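Local coordinates for zinc finger (CCCH type) motif-containing protein (Toxoplasma gondii, PDB 7NH2) that probably reads N6-methyladenosine in messenger RNA through its YTH domain, part of a CPSF4 protein that also carries a CCCH zinc-finger motif, at residues I31-W36 with P84-P89. Numbering follows the deposited sequence.
Sequences IQHGVW and PGIWGP. With OYK (~{N},9-dimethylpurin-6-amine), chain C.
W36 and W87 meet at their six-membered rings, centroids 5.4 Å apart and planes turned 72° to each other, and between them they hold the N-methyl group of the methyladenine analogue OYK. W87 lays one face against the methyl, its CD2 3.6 Å from OYK C09 and the carbon centred over the ring. W36 offers a face too, with CZ2 3.5 Å from OYK N08. Two walls of an aromatic cage result, as in other YTH domains; tryptophan suits both places because its broad, electron-rich face packs well on a methylated amine. With chi1 at -165°, W36 has CG anti to its backbone N, and although its CB starts away from W87, the ring returns to bring CE3 3.9 Å from W87 CH2.

In this close-packed part the benzo edge of W87 butts against the strand: CZ2 lies 3.7 Å from W36 CA, and the carbonyl O of V35, hydrogen-bonded to S30 OG, sits in the ring plane beside CH2. V35, beta-branched and compact, sets CG1 4.1 Å from W87 CZ2. I86 CG2 rests near the rim of the opposite face. Toward solvent the packing thins: extended I86 places CD1 3.9 Å from CD2 of exposed H33, meeting that ring obliquely.

A type I turn presents I86 and W87; G85 suits its positive phi, and G88 has no room for a side chain beside P89 CD. N97 accepts a hydrogen bond from W87 NE1. The loop between strands 67-74 and 98-109 packs on helix 24-33, at T29 and terminal H33, and on strand 35-36, which pairs with strand 98-109 at the sheet's edge.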
ATOM      1  N   ILE A  31      -2.383  10.213  -3.431  0.74  5.47           N
ATOM      2  CA  ILE A  31      -1.752  11.223  -2.590  0.74  5.11           C
ATOM      3  C   ILE A  31      -2.591  12.497  -2.551  0.74  5.77           C
ATOM      4  O   ILE A  31      -2.775  13.107  -1.491  0.74  5.96           O
ATOM      5  CB  ILE A  31      -0.322  11.484  -3.094  0.74  5.44           C
ATOM      6  CG1 ILE A  31       0.589  10.293  -2.767  0.74  5.10           C
ATOM      7  CG2 ILE A  31       0.212  12.771  -2.509  0.74  6.76           C
ATOM      8  CD1 ILE A  31       1.926  10.341  -3.477  0.74  5.59           C
ATOM      9  N   GLN A  32      -3.109  12.927  -3.704  1.00  6.67           N
ATOM     10  CA  GLN A  32      -3.818  14.199  -3.768  1.00  7.98           C
ATOM     11  C   GLN A  32      -5.141  14.144  -3.024  1.00  8.88           C
ATOM     12  O   GLN A  32      -5.581  15.155  -2.466  1.00 11.09           O
ATOM     13  CB  GLN A  32      -4.035  14.613  -5.224  1.00 11.70           C
ATOM     14  CG  GLN A  32      -2.786  15.172  -5.894  1.00 16.83           C
ATOM     15  CD  GLN A  32      -2.958  15.363  -7.392  1.00 24.24           C
ATOM     16  OE1 GLN A  32      -2.919  14.405  -8.164  1.00 30.02           O
ATOM     17  NE2 GLN A  32      -3.158  16.610  -7.807  1.00 27.89           N
ATOM     18  N   HIS A  33      -5.782  12.976  -2.980  1.00  7.06           N
ATOM     19  CA  HIS A  33      -7.120  12.866  -2.426  1.00  6.52           C
ATOM     20  C   HIS A  33      -7.245  11.925  -1.235  1.00  7.69           C
ATOM     21  O   HIS A  33      -8.359  11.744  -0.732  1.00  9.23           O
ATOM     22  CB  HIS A  33      -8.117  12.480  -3.525  1.00  7.77           C
ATOM     23  CG  HIS A  33      -8.172  13.471  -4.643  1.00  9.12           C
ATOM     24  ND1 HIS A  33      -8.855  14.664  -4.537  1.00 14.02           N
ATOM     25  CD2 HIS A  33      -7.622  13.456  -5.881  1.00 11.34           C
ATOM     26  CE1 HIS A  33      -8.723  15.341  -5.664  1.00 15.54           C
ATOM     27  NE2 HIS A  33      -7.978  14.634  -6.495  1.00 14.22           N
ATOM     28  N   GLY A  34      -6.151  11.317  -0.774  1.00  7.20           N
ATOM     29  CA  GLY A  34      -6.202  10.427   0.376  1.00  6.62           C
ATOM     30  C   GLY A  34      -7.121   9.238   0.185  1.00  5.25           C
ATOM     31  O   GLY A  34      -7.998   8.981   1.019  1.00  6.17           O
ATOM     32  N   VAL A  35      -6.932   8.492  -0.901  1.00  5.13           N
ATOM     33  CA  VAL A  35      -7.897   7.479  -1.293  1.00  6.36           C
ATOM     34  C   VAL A  35      -7.164   6.326  -1.963  1.00  6.12           C
ATOM     35  O   VAL A  35      -6.129   6.514  -2.605  1.00  4.98           O
ATOM     36  CB  VAL A  35      -8.958   8.104  -2.232  1.00  7.14           C
ATOM     37  CG1 VAL A  35      -8.321   8.620  -3.518  1.00  6.00           C
ATOM     38  CG2 VAL A  35     -10.080   7.095  -2.505  1.00  6.00           C
ATOM     39  N   TRP A  36      -7.718   5.122  -1.811  1.00  5.06           N
ATOM     40  CA  TRP A  36      -7.231   3.956  -2.536  1.00  5.91           C
ATOM     41  C   TRP A  36      -8.408   3.039  -2.841  1.00  5.88           C
ATOM     42  O   TRP A  36      -9.498   3.185  -2.278  1.00  6.33           O
ATOM     43  CB  TRP A  36      -6.125   3.208  -1.755  1.00  5.32           C
ATOM     44  CG  TRP A  36      -5.374   2.225  -2.629  1.00  4.80           C
ATOM     45  CD1 TRP A  36      -5.359   0.868  -2.515  1.00  4.65           C
ATOM     46  CD2 TRP A  36      -4.570   2.544  -3.769  1.00  4.88           C
ATOM     47  NE1 TRP A  36      -4.581   0.315  -3.517  1.00  5.10           N
ATOM     48  CE2 TRP A  36      -4.082   1.327  -4.293  1.00  4.61           C
ATOM     49  CE3 TRP A  36      -4.195   3.746  -4.381  1.00  6.05           C
ATOM     50  CZ2 TRP A  36      -3.255   1.279  -5.411  1.00  6.61           C
ATOM     51  CZ3 TRP A  36      -3.376   3.696  -5.497  1.00  6.35           C
ATOM     52  CH2 TRP A  36      -2.915   2.471  -5.994  1.00  6.82           C
ATOM     53  N   PRO A  84     -16.682   8.446  -6.099  1.00 14.00           N
ATOM     54  CA  PRO A  84     -17.130   7.402  -7.034  1.00 13.51           C
ATOM     55  C   PRO A  84     -16.500   7.557  -8.412  1.00 13.32           C
ATOM     56  O   PRO A  84     -16.567   8.624  -9.026  1.00 13.64           O
ATOM     57  CB  PRO A  84     -18.650   7.608  -7.086  1.00 16.56           C
ATOM     58  CG  PRO A  84     -18.982   8.264  -5.795  1.00 24.59           C
ATOM     59  CD  PRO A  84     -17.822   9.165  -5.501  1.00 17.89           C
ATOM     60  N   GLY A  85     -15.866   6.483  -8.883  1.00 11.42           N
ATOM     61  CA  GLY A  85     -15.299   6.437 -10.217  1.00 11.30           C
ATOM     62  C   GLY A  85     -14.038   7.244 -10.433  1.00 10.25           C
ATOM     63  O   GLY A  85     -13.660   7.481 -11.579  1.00 11.67           O
ATOM     64  N   ILE A  86     -13.349   7.646  -9.357  1.00 10.79           N
ATOM     65  CA  ILE A  86     -12.198   8.538  -9.475  1.00 10.24           C
ATOM     66  C   ILE A  86     -11.079   7.934 -10.320  1.00 11.46           C
ATOM     67  O   ILE A  86     -10.315   8.667 -10.955  1.00 13.96           O
ATOM     68  CB  ILE A  86     -11.702   8.965  -8.074  1.00  9.55           C
ATOM     69  CG1 ILE A  86     -10.660  10.080  -8.196  1.00  8.93           C
ATOM     70  CG2 ILE A  86     -11.145   7.762  -7.281  1.00 10.97           C
ATOM     71  CD1 ILE A  86     -10.263  10.691  -6.867  1.00 12.55           C
ATOM     72  N   TRP A  87     -10.969   6.603 -10.352  1.00 11.44           N
ATOM     73  CA  TRP A  87      -9.917   5.932 -11.109  1.00 11.75           C
ATOM     74  C   TRP A  87     -10.269   5.747 -12.574  1.00 11.78           C
ATOM     75  O   TRP A  87      -9.426   5.267 -13.339  1.00 13.82           O
ATOM     76  CB  TRP A  87      -9.641   4.547 -10.519  1.00 11.29           C
ATOM     77  CG  TRP A  87      -9.536   4.562  -9.045  1.00  8.79           C
ATOM     78  CD1 TRP A  87     -10.461   4.097  -8.164  1.00  8.73           C
ATOM     79  CD2 TRP A  87      -8.468   5.096  -8.266  1.00  7.36           C
ATOM     80  NE1 TRP A  87     -10.042   4.306  -6.883  1.00  8.44           N
ATOM     81  CE2 TRP A  87      -8.814   4.916  -6.914  1.00  7.30           C
ATOM     82  CE3 TRP A  87      -7.248   5.701  -8.578  1.00  8.59           C
ATOM     83  CZ2 TRP A  87      -7.990   5.323  -5.876  1.00  7.70           C
ATOM     84  CZ3 TRP A  87      -6.431   6.103  -7.540  1.00  9.52           C
ATOM     85  CH2 TRP A  87      -6.806   5.912  -6.210  1.00  8.07           C
ATOM     86  N   GLY A  88     -11.483   6.108 -12.978  1.00 12.65           N
ATOM     87  CA  GLY A  88     -11.926   5.830 -14.321  1.00 12.41           C
ATOM     88  C   GLY A  88     -12.576   4.466 -14.404  1.00 11.65           C
ATOM     89  O   GLY A  88     -12.941   3.861 -13.390  1.00 12.43           O
ATOM     90  N   PRO A  89     -12.730   3.955 -15.630  1.00 12.58           N
ATOM     91  CA  PRO A  89     -13.464   2.693 -15.826  1.00 13.92           C
ATOM     92  C   PRO A  89     -12.926   1.507 -15.051  1.00 12.83           C
ATOM     93  O   PRO A  89     -13.691   0.579 -14.765  1.00 13.53           O
ATOM     94  CB  PRO A  89     -13.360   2.459 -17.339  1.00 18.17           C
ATOM     95  CG  PRO A  89     -13.159   3.815 -17.913  1.00 19.81           C
ATOM     96  CD  PRO A  89     -12.372   4.599 -16.904  1.00 16.72           C
TER
HETATM   97  N12 OYK C 602      -6.004  -1.809 -10.771  0.81 12.04           N
HETATM   98  C01 OYK C 602      -5.551  -4.796  -9.915  0.81 15.77           C
HETATM   99  C03 OYK C 602      -5.516  -3.584  -7.753  0.81  9.16           C
HETATM  100  C05 OYK C 602      -5.829  -2.345  -9.530  0.81 11.40           C
HETATM  101  C06 OYK C 602      -5.834  -1.523  -8.429  0.81  9.03           C
HETATM  102  C07 OYK C 602      -6.029  -0.140  -8.643  0.81 10.61           C
HETATM  103  C09 OYK C 602      -6.411   2.157  -7.630  0.81  7.40           C
HETATM  104  C11 OYK C 602      -6.180  -0.511 -10.935  0.81 10.47           C
HETATM  105  N02 OYK C 602      -5.630  -3.614  -9.076  0.81 11.45           N
HETATM  106  N04 OYK C 602      -5.641  -2.323  -7.334  0.81  9.79           N
HETATM  107  N08 OYK C 602      -6.059   0.753  -7.511  0.81  9.22           N
HETATM  108  N10 OYK C 602      -6.196   0.309  -9.885  0.81  9.81           N